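Long-range contact in lumazine-binding protein (Silicibacter pomeroyi DSS-3, PDB 3FKA), which is of unknown function but has an NTF2-like fold and belongs to a putative lumazine-binding family, so it may bind a small ligand: residues A38-H43 with V113-R118. Numbering follows the deposited sequence.
Sequences ASEVGH and VSKVYR
Strands 38-43 and 113-118 form the parallel pair within the mixed, curved sheet of this NTF2-like fold. Three backbone bonds join them: Lys115 N gives its hydrogen to Ser39 O, Val41 N reaches Lys115 O nearly along the C=O axis at 2.9 Å, and Tyr117 N returns to Val41 O at 3.0 Å. On the face carrying Glu40, Lys115 and Tyr117, the first two side chains run alongside each other, both with CG anti to the backbone N. The lysine bends at chi3 (-51°), and NZ meets Glu40 OE2 at 2.9 Å from above the carboxylate plane, a salt bridge. Glu40 OE1 turns to Asn51 of strand 47-52 and to an unidentified bound molecule, which may mark a pocket on this side.

Tyr117 takes the crowded chi1 position (68°), CG between the backbone N and carbonyl carbon, which lays its ring across the neighbouring strand. Gly42 CA sits over one ring face, toward the rim, in a CH-pi contact 3.8 Å from the centroid; the Glu40 side chain crosses the ring obliquely, its CG nearest Tyr117 CE2. An alanine at Tyr117 would remove the ring and hydroxyl, and would probably leave Gly42 CA and Glu40 CG without this apolar cover.

On the opposite face, Ser39 OG and Ser114 OG meet tip to tip at 2.8 Å, while Val41 CB lies 4.2 Å from Val116 CG1. The second subunit packs against this face, its Val113 touching Val116; beyond Gly42, its Asp82 and His106 bind the His43 ring. Further back, Val113 and Ser114 form a classic beta bulge opposite Thr102. Where direct bonding ends, one water accepts from His43 N and donates to Tyr117 O. A second water, in the plane of the tyrosine ring, links Tyr117 OH to Glu40 O.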
ATOM      1  N   ALA B  38     -17.366  -7.207 -14.376  1.00 24.39           N
ATOM      2  CA  ALA B  38     -16.836  -6.937 -13.049  1.00 24.44           C
ATOM      3  C   ALA B  38     -17.541  -7.793 -11.997  1.00 25.06           C
ATOM      4  O   ALA B  38     -18.694  -8.208 -12.187  1.00 25.98           O
ATOM      5  CB  ALA B  38     -17.002  -5.483 -12.673  1.00 23.69           C
ATOM      6  N   SER B  39     -16.833  -8.041 -10.907  1.00 26.00           N
ATOM      7  CA  SER B  39     -17.343  -8.812  -9.785  1.00 26.23           C
ATOM      8  C   SER B  39     -17.288  -8.025  -8.481  1.00 25.77           C
ATOM      9  O   SER B  39     -16.458  -7.128  -8.352  1.00 25.42           O
ATOM     10  CB  SER B  39     -16.481 -10.055  -9.608  1.00 27.86           C
ATOM     11  OG  SER B  39     -15.121  -9.664  -9.339  1.00 29.11           O
ATOM     12  N   GLU B  40     -18.221  -8.313  -7.567  1.00 24.55           N
ATOM     13  CA  GLU B  40     -18.236  -7.759  -6.203  1.00 24.70           C
ATOM     14  C   GLU B  40     -18.264  -9.012  -5.345  1.00 24.33           C
ATOM     15  O   GLU B  40     -19.246  -9.765  -5.392  1.00 24.48           O
ATOM     16  CB  GLU B  40     -19.413  -6.878  -5.890  1.00 26.41           C
ATOM     17  CG  GLU B  40     -19.390  -6.459  -4.418  1.00 27.73           C
ATOM     18  CD  GLU B  40     -20.636  -5.811  -3.960  1.00 28.79           C
ATOM     19  OE1 GLU B  40     -21.696  -6.445  -4.062  1.00 30.29           O
ATOM     20  OE2 GLU B  40     -20.544  -4.704  -3.441  1.00 30.15           O
ATOM     21  N   VAL B  41     -17.229  -9.210  -4.536  1.00 22.66           N
ATOM     22  CA  VAL B  41     -17.060 -10.430  -3.754  1.00 22.92           C
ATOM     23  C   VAL B  41     -16.708 -10.211  -2.294  1.00 23.05           C
ATOM     24  O   VAL B  41     -15.862  -9.402  -1.970  1.00 23.03           O
ATOM     25  CB  VAL B  41     -15.921 -11.292  -4.380  1.00 22.99           C
ATOM     26  CG1 VAL B  41     -15.822 -12.651  -3.715  1.00 22.33           C
ATOM     27  CG2 VAL B  41     -16.117 -11.442  -5.899  1.00 22.64           C
ATOM     28  N   GLY B  42     -17.327 -10.974  -1.411  1.00 23.05           N
ATOM     29  CA  GLY B  42     -17.000 -10.895   0.009  1.00 23.99           C
ATOM     30  C   GLY B  42     -17.887 -11.829   0.767  1.00 24.31           C
ATOM     31  O   GLY B  42     -18.683 -12.559   0.145  1.00 25.03           O
ATOM     32  N   HIS B  43     -17.696 -11.860   2.085  1.00 25.00           N
ATOM     33  CA  HIS B  43     -18.538 -12.648   2.975  1.00 25.78           C
ATOM     34  C   HIS B  43     -19.650 -11.730   3.468  1.00 27.93           C
ATOM     35  O   HIS B  43     -19.394 -10.599   3.895  1.00 27.27           O
ATOM     36  CB  HIS B  43     -17.792 -13.277   4.139  1.00 25.49           C
ATOM     37  CG  HIS B  43     -16.912 -14.404   3.725  1.00 24.79           C
ATOM     38  ND1 HIS B  43     -15.541 -14.348   3.791  1.00 25.03           N
ATOM     39  CD2 HIS B  43     -17.218 -15.600   3.170  1.00 25.27           C
ATOM     40  CE1 HIS B  43     -15.042 -15.477   3.315  1.00 25.20           C
ATOM     41  NE2 HIS B  43     -16.041 -16.257   2.944  1.00 24.74           N
ATOM     42  N   VAL B 113     -12.581  -3.091 -12.350  1.00 24.20           N
ATOM     43  CA  VAL B 113     -12.531  -4.479 -12.765  1.00 24.08           C
ATOM     44  C   VAL B 113     -13.154  -5.398 -11.710  1.00 24.89           C
ATOM     45  O   VAL B 113     -13.888  -6.329 -12.055  1.00 24.06           O
ATOM     46  CB  VAL B 113     -11.075  -4.907 -13.082  1.00 23.41           C
ATOM     47  CG1 VAL B 113     -10.982  -6.443 -13.377  1.00 24.20           C
ATOM     48  CG2 VAL B 113     -10.540  -4.077 -14.246  1.00 23.17           C
ATOM     49  N   SER B 114     -12.868  -5.129 -10.436  1.00 24.78           N
ATOM     50  CA  SER B 114     -13.392  -5.946  -9.367  1.00 25.89           C
ATOM     51  C   SER B 114     -13.332  -5.219  -8.054  1.00 25.60           C
ATOM     52  O   SER B 114     -12.545  -4.292  -7.883  1.00 24.50           O
ATOM     53  CB  SER B 114     -12.561  -7.239  -9.230  1.00 26.84           C
ATOM     54  OG  SER B 114     -13.068  -8.091  -8.197  1.00 29.62           O
ATOM     55  N   LYS B 115     -14.180  -5.671  -7.150  1.00 25.50           N
ATOM     56  CA  LYS B 115     -14.251  -5.139  -5.800  0.50 25.08           C
ATOM     57  C   LYS B 115     -14.373  -6.297  -4.821  1.00 25.39           C
ATOM     58  O   LYS B 115     -15.254  -7.124  -4.973  1.00 26.37           O
ATOM     59  CB  LYS B 115     -15.476  -4.258  -5.588  0.50 25.32           C
ATOM     60  CG  LYS B 115     -15.513  -3.528  -4.213  0.50 25.30           C
ATOM     61  CD  LYS B 115     -16.945  -3.235  -3.743  0.50 25.08           C
ATOM     62  CE  LYS B 115     -17.800  -2.541  -4.794  0.50 24.92           C
ATOM     63  NZ  LYS B 115     -19.169  -2.332  -4.275  0.50 25.00           N
ATOM     64  N   VAL B 116     -13.458  -6.373  -3.844  1.00 24.36           N
ATOM     65  CA  VAL B 116     -13.566  -7.376  -2.765  0.50 24.10           C
ATOM     66  C   VAL B 116     -13.795  -6.509  -1.545  1.00 24.46           C
ATOM     67  O   VAL B 116     -13.308  -5.369  -1.494  1.00 24.32           O
ATOM     68  CB  VAL B 116     -12.386  -8.358  -2.557  0.50 23.74           C
ATOM     69  CG1 VAL B 116     -12.233  -9.269  -3.779  0.50 23.36           C
ATOM     70  CG2 VAL B 116     -11.099  -7.634  -2.219  0.50 23.25           C
ATOM     71  N   TYR B 117     -14.590  -7.012  -0.602  1.00 23.76           N
ATOM     72  CA  TYR B 117     -14.899  -6.260   0.588  1.00 23.59           C
ATOM     73  C   TYR B 117     -15.016  -7.126   1.822  1.00 22.91           C
ATOM     74  O   TYR B 117     -15.159  -8.374   1.750  1.00 22.81           O
ATOM     75  CB  TYR B 117     -16.249  -5.515   0.405  1.00 23.86           C
ATOM     76  CG  TYR B 117     -17.418  -6.486   0.332  1.00 24.20           C
ATOM     77  CD1 TYR B 117     -18.045  -6.971   1.496  1.00 23.65           C
ATOM     78  CD2 TYR B 117     -17.846  -6.985  -0.892  1.00 24.20           C
ATOM     79  CE1 TYR B 117     -19.061  -7.908   1.443  1.00 24.15           C
ATOM     80  CE2 TYR B 117     -18.897  -7.918  -0.948  1.00 24.08           C
ATOM     81  CZ  TYR B 117     -19.491  -8.375   0.219  1.00 24.37           C
ATOM     82  OH  TYR B 117     -20.528  -9.293   0.146  1.00 25.03           O
ATOM     83  N   ARG B 118     -14.910  -6.474   2.970  1.00 22.96           N
ATOM     84  CA  ARG B 118     -15.168  -7.142   4.237  1.00 22.85           C
ATOM     85  C   ARG B 118     -15.961  -6.135   5.059  1.00 23.06           C
ATOM     86  O   ARG B 118     -15.749  -4.928   4.945  1.00 23.06           O
ATOM     87  CB  ARG B 118     -13.919  -7.680   4.946  1.00 23.69           C
ATOM     88  CG  ARG B 118     -12.943  -6.706   5.574  1.00 23.81           C
ATOM     89  CD  ARG B 118     -13.411  -6.081   6.920  1.00 24.41           C
ATOM     90  NE  ARG B 118     -12.387  -5.205   7.477  1.00 24.17           N
ATOM     91  CZ  ARG B 118     -11.680  -5.416   8.590  1.00 25.17           C
ATOM     92  NH1 ARG B 118     -11.848  -6.478   9.376  1.00 25.83           N
ATOM     93  NH2 ARG B 118     -10.777  -4.507   8.935  1.00 25.29           N
TER
HETATM   94  O   HOH W   1     -20.813  -9.771  -2.708  1.00 19.12           O
HETATM   95  O   HOH W   2     -15.519 -10.470   3.364  1.00 14.23           O